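Side-chain contacts in extracellular solute-binding protein family 5 (Brucella melitensis, PDB 4ONY), which probably serves as the periplasmic binding protein of an ABC transporter, capturing peptides or related solutes for uptake: residues 281-284 and 285-289; 366-370 and 371-375; 426-429 and 430-434. All coordinates share one frame; numbering follows the deposited sequence.

Interaction 1 (281-284 and 285-289); sequences IRWE and KLYDF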
# COMPACT_ATOMS: atom_id res chain seq x y z
N ILE A 281 -3.98 -7.53 20.20
CA ILE A 281 -4.45 -8.28 21.36
C ILE A 281 -3.95 -9.73 21.23
O ILE A 281 -3.41 -10.31 22.20
CB ILE A 281 -5.99 -8.23 21.49
CG1 ILE A 281 -6.47 -6.79 21.69
CG2 ILE A 281 -6.49 -9.09 22.65
CD1 ILE A 281 -5.83 -6.10 22.88
N ARG A 282 -4.11 -10.31 20.04
CA ARG A 282 -3.63 -11.69 19.81
C ARG A 282 -2.12 -11.78 20.01
O ARG A 282 -1.63 -12.68 20.69
CB ARG A 282 -4.01 -12.19 18.41
CG ARG A 282 -3.67 -13.66 18.15
CD ARG A 282 -4.51 -14.28 17.01
NE ARG A 282 -4.25 -13.51 15.81
CZ ARG A 282 -5.12 -13.25 14.85
NH1 ARG A 282 -6.33 -13.77 14.87
NH2 ARG A 282 -4.75 -12.49 13.86
N TRP A 283 -1.37 -10.85 19.43
CA TRP A 283 0.09 -10.85 19.58
C TRP A 283 0.49 -10.80 21.07
O TRP A 283 1.37 -11.50 21.50
CB TRP A 283 0.66 -9.65 18.87
CG TRP A 283 2.21 -9.61 18.72
CD1 TRP A 283 3.05 -8.73 19.34
CD2 TRP A 283 3.04 -10.44 17.90
NE1 TRP A 283 4.33 -8.94 18.94
CE2 TRP A 283 4.37 -9.99 18.06
CE3 TRP A 283 2.80 -11.49 17.04
CZ2 TRP A 283 5.45 -10.56 17.37
CZ3 TRP A 283 3.88 -12.07 16.35
CH2 TRP A 283 5.19 -11.58 16.51
N GLU A 284 -0.20 -9.97 21.84
CA GLU A 284 0.13 -9.75 23.24
C GLU A 284 -0.27 -10.92 24.11
O GLU A 284 0.45 -11.26 25.00
CB GLU A 284 -0.58 -8.49 23.72
CG GLU A 284 -0.61 -8.27 25.22
CD GLU A 284 0.73 -7.79 25.72
OE1 GLU A 284 1.49 -7.27 24.87
OE2 GLU A 284 0.99 -7.92 26.95
N LYS A 285 -1.41 -11.54 23.83
CA LYS A 285 -2.04 -12.50 24.73
C LYS A 285 -1.90 -13.97 24.34
O LYS A 285 -1.85 -14.83 25.21
CB LYS A 285 -3.56 -12.24 24.77
CG LYS A 285 -3.92 -10.91 25.37
CD LYS A 285 -3.55 -10.86 26.84
CE LYS A 285 -4.26 -9.71 27.54
NZ LYS A 285 -4.02 -9.77 29.01
N LEU A 286 -1.97 -14.27 23.03
CA LEU A 286 -2.25 -15.63 22.60
C LEU A 286 -1.07 -16.41 22.10
O LEU A 286 -1.24 -17.51 21.57
CB LEU A 286 -3.42 -15.68 21.59
CG LEU A 286 -4.75 -15.11 22.11
CD1 LEU A 286 -5.88 -15.22 21.08
CD2 LEU A 286 -5.17 -15.79 23.40
N TYR A 287 0.15 -15.89 22.28
CA TYR A 287 1.33 -16.63 21.90
C TYR A 287 2.01 -17.21 23.14
O TYR A 287 3.22 -17.29 23.23
CB TYR A 287 2.29 -15.74 21.09
CG TYR A 287 1.82 -15.42 19.68
CD1 TYR A 287 0.83 -14.49 19.45
CD2 TYR A 287 2.36 -16.07 18.56
CE1 TYR A 287 0.39 -14.22 18.17
CE2 TYR A 287 1.92 -15.80 17.28
CZ TYR A 287 0.95 -14.85 17.09
OH TYR A 287 0.49 -14.55 15.82
N ASP A 288 1.18 -17.59 24.10
CA ASP A 288 1.61 -18.24 25.33
C ASP A 288 1.54 -19.78 25.22
O ASP A 288 1.32 -20.44 26.18
CB ASP A 288 0.72 -17.77 26.53
CG ASP A 288 -0.81 -17.93 26.28
OD1 ASP A 288 -1.25 -18.18 25.13
OD2 ASP A 288 -1.60 -17.72 27.21
N PHE A 289 1.69 -20.35 24.05
CA PHE A 289 1.62 -21.80 23.88
C PHE A 289 3.04 -22.39 23.87
O PHE A 289 4.00 -21.64 23.71
CB PHE A 289 0.82 -22.18 22.62
CG PHE A 289 1.32 -21.58 21.34
CD1 PHE A 289 0.89 -20.34 20.93
CD2 PHE A 289 2.17 -22.29 20.51
CE1 PHE A 289 1.32 -19.81 19.70
CE2 PHE A 289 2.61 -21.76 19.30
CZ PHE A 289 2.17 -20.53 18.89
O HOH W 1 1.21 -13.70 23.74
O HOH W 2 -0.69 -9.50 28.64
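Trp-283, in the last turn of a helix, and Tyr-287, just past its end, form an edge-to-face pair, the six-membered ring of the indole turning its edge to one face of the phenol. Their centroids lie 5.1 Å apart with the planes at 65°, and Trp-283 CE3 comes within 3.8 Å of Tyr-287 CE1. Trp-283 CZ3 stands over the rim of the phenol ring rather than its middle. At the edge of that same ring, near its plane, sits the backbone carbonyl of Arg-282, with O 3.3 Å from Tyr-287 CD1. The tyrosine reaches this place because its CG lies beside the backbone N (chi1 -72°), which swings the ring back over the preceding turn, while Trp-283, with CG opposite its backbone N (chi1 -170°), brings the edge of its indole up to the phenol.

Arg-282 O has a second role: it accepts the N-H of Leu-286 at 2.8 Å, while Lys-285 N bonds to Ile-281 O at 2.9 Å. Beyond this point helical geometry ends, and water 1 takes over, accepting from Tyr-287 N and donating to Trp-283 O, a bridge in place of the next backbone bond. On the outer side Lys-285 and Ile-281 run side by side, and water 2 joins Glu-284 OE2 to Lys-285 NZ, weakly at the lysine end.

The polar ends are held by neighbours: Arg-282 makes salt bridges to Glu-277 and Glu-260, and Tyr-287 OH bonds to Glu-277. The indole stacks with Trp-567 and takes a cation-pi contact from Lys-299, while Phe-264 meets the tyrosine edge-to-face. The end of helix 280-285 is thus fitted against helix 260-268 and strands 274-277 and 297-302, just before helix 290-293.

Interaction 2 (366-370 and 371-375); sequences RPADA and REREL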
# COMPACT_ATOMS: atom_id res chain seq x y z
N ARG A 366 9.99 18.05 11.05
CA ARG A 366 10.96 18.63 10.09
C ARG A 366 10.55 20.05 9.74
O ARG A 366 9.43 20.27 9.23
CB ARG A 366 10.96 17.78 8.83
CG ARG A 366 11.27 16.32 9.07
CD ARG A 366 11.25 15.55 7.79
NE ARG A 366 11.53 14.16 8.08
CZ ARG A 366 12.74 13.65 8.22
NH1 ARG A 366 13.83 14.41 7.97
NH2 ARG A 366 12.88 12.38 8.53
N PRO A 367 11.43 21.03 9.97
CA PRO A 367 11.13 22.34 9.38
C PRO A 367 11.05 22.30 7.84
O PRO A 367 11.73 21.51 7.19
CB PRO A 367 12.30 23.21 9.84
CG PRO A 367 13.44 22.25 10.00
CD PRO A 367 12.84 20.93 10.41
N ALA A 368 10.14 23.08 7.28
CA ALA A 368 9.96 23.16 5.84
C ALA A 368 11.32 23.58 5.17
O ALA A 368 11.93 24.55 5.63
CB ALA A 368 8.87 24.15 5.51
N ASP A 369 11.77 22.87 4.14
CA ASP A 369 13.00 23.22 3.43
C ASP A 369 12.74 24.34 2.40
O ASP A 369 11.58 24.82 2.26
CB ASP A 369 13.65 21.97 2.79
CG ASP A 369 12.82 21.35 1.67
OD1 ASP A 369 12.12 22.09 0.97
OD2 ASP A 369 12.93 20.13 1.44
N ALA A 370 13.79 24.80 1.73
CA ALA A 370 13.69 25.94 0.83
C ALA A 370 12.72 25.69 -0.31
O ALA A 370 11.95 26.57 -0.69
CB ALA A 370 15.06 26.34 0.28
N ARG A 371 12.74 24.49 -0.86
CA ARG A 371 11.81 24.15 -1.93
C ARG A 371 10.33 24.16 -1.45
O ARG A 371 9.47 24.69 -2.14
CB ARG A 371 12.19 22.79 -2.55
CG ARG A 371 11.26 22.29 -3.64
CD ARG A 371 11.19 23.24 -4.82
NE ARG A 371 10.38 22.68 -5.90
CZ ARG A 371 9.73 23.40 -6.82
NH1 ARG A 371 9.77 24.74 -6.84
NH2 ARG A 371 8.98 22.77 -7.75
N GLU A 372 10.05 23.56 -0.29
CA GLU A 372 8.69 23.60 0.27
C GLU A 372 8.20 25.04 0.48
O GLU A 372 7.07 25.38 0.12
CB GLU A 372 8.62 22.87 1.62
CG GLU A 372 8.91 21.37 1.60
CD GLU A 372 8.59 20.76 2.96
OE1 GLU A 372 7.37 20.66 3.26
OE2 GLU A 372 9.55 20.50 3.76
N ARG A 373 9.05 25.88 1.04
CA ARG A 373 8.68 27.26 1.30
C ARG A 373 8.40 28.02 -0.00
O ARG A 373 7.46 28.81 -0.07
CB ARG A 373 9.72 27.96 2.18
CG ARG A 373 9.67 27.45 3.63
CD ARG A 373 10.76 28.05 4.51
NE ARG A 373 10.82 27.32 5.79
CZ ARG A 373 10.08 27.61 6.86
NH1 ARG A 373 9.23 28.64 6.83
NH2 ARG A 373 10.20 26.88 7.94
N GLU A 374 9.21 27.75 -1.03
CA GLU A 374 8.97 28.29 -2.38
C GLU A 374 7.62 27.83 -2.92
O GLU A 374 6.83 28.64 -3.40
CB GLU A 374 10.10 27.86 -3.30
CG GLU A 374 9.96 28.33 -4.72
CD GLU A 374 11.09 27.87 -5.62
OE1 GLU A 374 11.51 26.69 -5.65
OE2 GLU A 374 11.54 28.72 -6.38
N LEU A 375 7.31 26.55 -2.78
CA LEU A 375 6.07 25.98 -3.28
C LEU A 375 4.83 26.56 -2.55
O LEU A 375 3.81 26.75 -3.15
CB LEU A 375 6.06 24.47 -3.10
CG LEU A 375 6.91 23.68 -4.09
CD1 LEU A 375 6.99 22.21 -3.66
CD2 LEU A 375 6.37 23.80 -5.52
O HOH W 3 11.72 19.09 3.67
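Ala-368 and Arg-373 carry the contact, with Ala-370 beside them, where the chain leading into a helix folds back on the helix's first turn. The methyl of Ala-368 lies over one face of the Arg-373 guanidinium, its CB 3.7 Å from NE. The same NE donates to Ala-368 O at 3.0 Å, from above the carbonyl plane rather than within it. Arg-373 can do both because its chain is extended from CG to NE and runs back past Asp-369 O, which accepts the arginine's own backbone N-H. Ala-370 O in turn accepts Glu-374 N at 3.0 Å.

Asp-369 has its CG between the backbone N and the carbonyl carbon (chi1 67°), a setting that turns OD1 onto the opening turn. There OD1 receives Glu-372 N at 2.8 Å, almost straight at 174°. Glu-372 returns the bond: its OE2 takes Asp-369 N at 3.3 Å, met from above the carboxylate plane. The two carboxylates stand nearly perpendicular, and water 3 donates to Glu-372 OE2 and weakly to Asp-369 OD2, which probably eases the nearness of like charges. Arg-549 forms a salt bridge with Glu-372 OE1 and Ser-542 bonds to Asp-369 OD2, both from helix 537-553. The reciprocal pair of side-chain-to-backbone bonds is a capping box, with Asp-369 as N-cap of helix 370-376.

Interaction 3 (426-429 and 430-434); sequences AIDP and TAKPF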
# COMPACT_ATOMS: atom_id res chain seq x y z
N ALA A 426 -22.18 22.52 24.45
CA ALA A 426 -21.49 23.32 23.45
C ALA A 426 -22.52 23.78 22.45
O ALA A 426 -23.25 22.96 21.88
CB ALA A 426 -20.45 22.49 22.76
N ILE A 427 -22.57 25.09 22.21
CA ILE A 427 -23.54 25.67 21.31
C ILE A 427 -22.81 26.19 20.08
O ILE A 427 -21.89 27.03 20.19
CB ILE A 427 -24.24 26.85 21.98
CG1 ILE A 427 -24.90 26.46 23.32
CG2 ILE A 427 -25.27 27.43 21.05
CD1 ILE A 427 -25.86 25.31 23.24
N ASP A 428 -23.25 25.74 18.90
CA ASP A 428 -22.58 26.16 17.65
C ASP A 428 -22.90 27.61 17.25
O ASP A 428 -23.71 28.27 17.89
CB ASP A 428 -22.78 25.14 16.50
CG ASP A 428 -24.14 25.21 15.84
OD1 ASP A 428 -24.86 26.23 15.92
OD2 ASP A 428 -24.52 24.19 15.26
N PRO A 429 -22.24 28.12 16.19
CA PRO A 429 -22.43 29.53 15.91
C PRO A 429 -23.80 29.85 15.38
O PRO A 429 -24.13 31.04 15.34
CB PRO A 429 -21.40 29.82 14.81
CG PRO A 429 -20.36 28.77 14.97
CD PRO A 429 -21.12 27.56 15.41
N THR A 430 -24.61 28.85 15.01
CA THR A 430 -26.00 29.14 14.64
C THR A 430 -26.95 28.97 15.82
O THR A 430 -28.16 28.94 15.62
CB THR A 430 -26.51 28.23 13.52
OG1 THR A 430 -26.53 26.86 13.96
CG2 THR A 430 -25.60 28.33 12.34
N ALA A 431 -26.39 28.85 17.03
CA ALA A 431 -27.15 28.74 18.28
C ALA A 431 -27.85 27.40 18.47
O ALA A 431 -28.81 27.32 19.24
CB ALA A 431 -28.14 29.90 18.43
N LYS A 432 -27.38 26.36 17.79
CA LYS A 432 -27.91 25.01 18.01
C LYS A 432 -26.97 24.24 18.90
O LYS A 432 -25.75 24.34 18.74
CB LYS A 432 -28.03 24.20 16.70
CG LYS A 432 -29.01 24.75 15.72
CD LYS A 432 -29.51 23.69 14.74
CE LYS A 432 -28.63 23.53 13.51
NZ LYS A 432 -28.26 24.82 12.84
N PRO A 433 -27.49 23.43 19.80
CA PRO A 433 -26.57 22.51 20.47
C PRO A 433 -25.76 21.67 19.46
O PRO A 433 -26.31 21.20 18.46
CB PRO A 433 -27.50 21.63 21.32
CG PRO A 433 -28.71 22.47 21.53
CD PRO A 433 -28.87 23.21 20.23
N PHE A 434 -24.45 21.55 19.70
CA PHE A 434 -23.56 20.93 18.71
C PHE A 434 -23.69 19.41 18.81
O PHE A 434 -23.49 18.83 19.88
CB PHE A 434 -22.11 21.36 18.91
CG PHE A 434 -21.21 21.02 17.76
CD1 PHE A 434 -21.51 21.45 16.49
CD2 PHE A 434 -20.05 20.30 17.93
CE1 PHE A 434 -20.69 21.16 15.38
CE2 PHE A 434 -19.21 20.02 16.86
CZ PHE A 434 -19.52 20.44 15.58
O HOH W 4 -25.40 21.38 15.76
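Asp-428 and Thr-430 cross at a slant: Thr-430 OG1 donates to Asp-428 OD1 at 2.7 Å, on the syn side of the oxygen and 28° out of the carboxylate plane. Two backbone N-H groups share this acceptor from well out of the plane, Thr-430 N at 2.8 Å on the side where OG1 lies and Lys-432 N at 3.1 Å on the other. Three donors thus grip one oxygen and fix the rotation of the carboxylate, whose CG is tucked between the backbone N and the carbonyl carbon (chi1 78°). Lys-432 curls round to give its NZ to Thr-430 OG1. Asp-428 OD2 is tied by water 4 to Pro-433 O.

Ile-427 rests its CG2 on Ala-431 CA at 3.6 Å, while Phe-434, edge-to-face with Phe-419, brings CD1 to 3.9 Å from Asp-428 CB. The backbone bonds Phe-434 N to Ala-426 O and Asp-428 N to Lys-432 O flank a single beta bridge between Ile-427 and Pro-433. Asp-428 O accepts Ala-431 N, and OD1 with Thr-430 N makes an Asx turn within this type I beta turn; Ala-431, at positive phi, fits a G1 bulge closing a short hairpin.

From the N terminus, interaction 1 comes first, at the exit of helix 280-285; interaction 2 follows at the entry of helix 370-376, and interaction 3 reverses the chain between strands 425-427 and 435-440. Each closes only a short turn of continuous chain, and they run in series, neither nesting nor crossing. Their centres are about 39 to 46 Å apart, and none touches another. Interaction 1 seats its turn beside helix 260-268, interaction 2 joins its helix start to helix 537-553, and interaction 3 leads into a strand of the mixed sheet containing 310-315.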